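Local atomic coordinates of adenylate kinase (Cryptosporidium parvum Iowa II, PDB entry 3BE4), a protein that probably catalyses phosphoryl transfer from ATP to AMP, and is captured here with the two-nucleotide mimic bis(adenosine)-5'-pentaphosphate. Residues N7-G12 and T113-F118. Sequence-based numbering, arbitrary orientation.
Sequences NLILIG and TSVIYF
Ile9 and Ile11 alternate with Ser114, Ile116 and Phe118 in the hydrogen-bond ladder that joins the central strand 7-12 and its parallel neighbour 114-119 in the five-stranded sheet of the P-loop kinase core. Ile9 N donates to Ser114 O, and Ile9 O accepts from Ile116 N at 2.9 Å; two residues further along, Ile11 N donates to Ile116 O and Ile11 O accepts from Phe118 N, the last bond almost straight at 167°. At the start of the pair the ladder is completed by a side chain: Thr113 OG1, beside its own backbone N (chi1 -57°), accepts from Asn7 N at 2.9 Å, while Thr113 N donates to a lone pair of Asn7 O.

On one face Ile9, Ile11, Val115 and Tyr117 line up, and Tyr191 of helix 186-192 packs on the first three. Here the Ile11 and Val115 side chains cross obliquely, and Ile11 CD1 comes within 3.6 Å of Val115 CG1. On the other face, against helix 18-29, Leu10 can be followed outward. Its CB leads to CG, anti to the carbonyl carbon (chi1 -56°), and there the chain forks: CD2 lies against Ile116 CB at 3.9 Å and also reaches Phe118 CE1, whereas CD1 meets CE1 and CZ of the same ring. Back on the isoleucine face, the Tyr117 ring turns its edge to the neighbouring strand, with Ile11 O in the ring plane, 3.5 Å from Tyr117 CD1.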
loop_
_atom_site.group_PDB
_atom_site.type_symbol
_atom_site.label_atom_id
_atom_site.label_comp_id
_atom_site.label_asym_id
_atom_site.label_seq_id
_atom_site.Cartn_x
_atom_site.Cartn_y
_atom_site.Cartn_z
ATOM N N ASN A 7 -0.260 -2.682 14.646
ATOM C CA ASN A 7 -0.960 -1.579 13.962
ATOM C C ASN A 7 0.092 -0.878 13.186
ATOM O O ASN A 7 0.861 -0.078 13.718
ATOM C CB ASN A 7 -1.674 -0.592 14.936
ATOM C CG ASN A 7 -2.863 -1.288 15.636
ATOM O OD1 ASN A 7 -3.334 -2.292 15.166
ATOM N ND2 ASN A 7 -3.323 -0.730 16.759
ATOM N N LEU A 8 0.092 -1.146 11.884
ATOM C CA LEU A 8 1.300 -0.864 11.029
ATOM C C LEU A 8 0.907 0.047 9.867
ATOM O O LEU A 8 -0.154 -0.044 9.305
ATOM C CB LEU A 8 1.879 -2.047 10.278
ATOM C CG LEU A 8 2.288 -3.155 11.176
ATOM C CD1 LEU A 8 2.703 -4.305 10.314
ATOM C CD2 LEU A 8 3.412 -2.755 12.082
ATOM N N ILE A 9 1.808 0.970 9.551
ATOM C CA ILE A 9 1.697 1.719 8.269
ATOM C C ILE A 9 2.970 1.384 7.472
ATOM O O ILE A 9 4.045 1.356 8.039
ATOM C CB ILE A 9 1.714 3.248 8.572
ATOM C CG1 ILE A 9 0.419 3.694 9.323
ATOM C CG2 ILE A 9 1.735 4.074 7.259
ATOM C CD1 ILE A 9 0.379 5.186 9.654
ATOM N N LEU A 10 2.795 1.092 6.197
ATOM C CA LEU A 10 3.939 1.043 5.264
ATOM C C LEU A 10 3.965 2.363 4.425
ATOM O O LEU A 10 2.933 2.776 3.852
ATOM C CB LEU A 10 3.743 -0.116 4.338
ATOM C CG LEU A 10 3.559 -1.487 5.040
ATOM C CD1 LEU A 10 3.592 -2.534 3.977
ATOM C CD2 LEU A 10 4.586 -1.716 6.081
ATOM N N ILE A 11 5.094 3.101 4.357
ATOM C CA ILE A 11 5.117 4.273 3.497
ATOM C C ILE A 11 6.277 3.959 2.513
ATOM O O ILE A 11 7.314 3.387 2.862
ATOM C CB ILE A 11 5.642 5.495 4.331
ATOM C CG1 ILE A 11 4.576 5.922 5.333
ATOM C CG2 ILE A 11 5.846 6.737 3.391
ATOM C CD1 ILE A 11 5.177 7.004 6.285
ATOM N N GLY A 12 6.091 4.342 1.291
ATOM C CA GLY A 12 7.200 4.114 0.367
ATOM C C GLY A 12 6.666 4.606 -0.983
ATOM O O GLY A 12 5.471 4.775 -1.165
ATOM N N THR A 113 1.617 0.810 16.172
ATOM C CA THR A 113 2.760 0.103 16.592
ATOM C C THR A 113 4.047 0.605 15.920
ATOM O O THR A 113 5.095 0.804 16.565
ATOM C CB THR A 113 2.596 -1.441 16.213
ATOM O OG1 THR A 113 1.459 -1.838 16.819
ATOM C CG2 THR A 113 3.817 -2.327 16.715
ATOM N N SER A 114 4.028 0.670 14.579
ATOM C CA SER A 114 5.277 0.850 13.868
ATOM C C SER A 114 4.888 1.437 12.538
ATOM O O SER A 114 3.792 1.142 12.047
ATOM C CB SER A 114 5.976 -0.514 13.496
ATOM O OG SER A 114 6.630 -1.036 14.677
ATOM N N VAL A 115 5.797 2.225 11.972
ATOM C CA VAL A 115 5.634 2.710 10.593
ATOM C C VAL A 115 6.931 2.256 9.914
ATOM O O VAL A 115 8.049 2.463 10.441
ATOM C CB VAL A 115 5.544 4.274 10.563
ATOM C CG1 VAL A 115 5.579 4.789 9.142
ATOM C CG2 VAL A 115 4.258 4.764 11.277
ATOM N N ILE A 116 6.809 1.679 8.738
ATOM C CA ILE A 116 7.997 1.095 8.073
ATOM C C ILE A 116 8.118 1.839 6.758
ATOM O O ILE A 116 7.202 1.813 5.898
ATOM C CB ILE A 116 7.798 -0.400 7.771
ATOM C CG1 ILE A 116 7.765 -1.095 9.126
ATOM C CG2 ILE A 116 9.052 -0.994 7.005
ATOM C CD1 ILE A 116 7.605 -2.708 9.070
ATOM N N TYR A 117 9.292 2.428 6.524
ATOM C CA TYR A 117 9.500 3.253 5.329
ATOM C C TYR A 117 10.380 2.434 4.358
ATOM O O TYR A 117 11.485 1.970 4.706
ATOM C CB TYR A 117 10.230 4.530 5.730
ATOM C CG TYR A 117 10.709 5.414 4.572
ATOM C CD1 TYR A 117 10.000 5.564 3.395
ATOM C CD2 TYR A 117 11.892 6.113 4.723
ATOM C CE1 TYR A 117 10.532 6.362 2.288
ATOM C CE2 TYR A 117 12.375 6.892 3.703
ATOM C CZ TYR A 117 11.710 6.989 2.515
ATOM O OH TYR A 117 12.290 7.818 1.581
ATOM N N PHE A 118 9.874 2.211 3.152
ATOM C CA PHE A 118 10.564 1.368 2.161
ATOM C C PHE A 118 11.474 2.318 1.359
ATOM O O PHE A 118 10.973 3.155 0.577
ATOM C CB PHE A 118 9.543 0.792 1.161
ATOM C CG PHE A 118 8.801 -0.446 1.692
ATOM C CD1 PHE A 118 8.228 -0.497 2.999
ATOM C CD2 PHE A 118 8.651 -1.546 0.859
ATOM C CE1 PHE A 118 7.553 -1.692 3.429
ATOM C CE2 PHE A 118 7.969 -2.654 1.239
ATOM C CZ PHE A 118 7.444 -2.800 2.561
#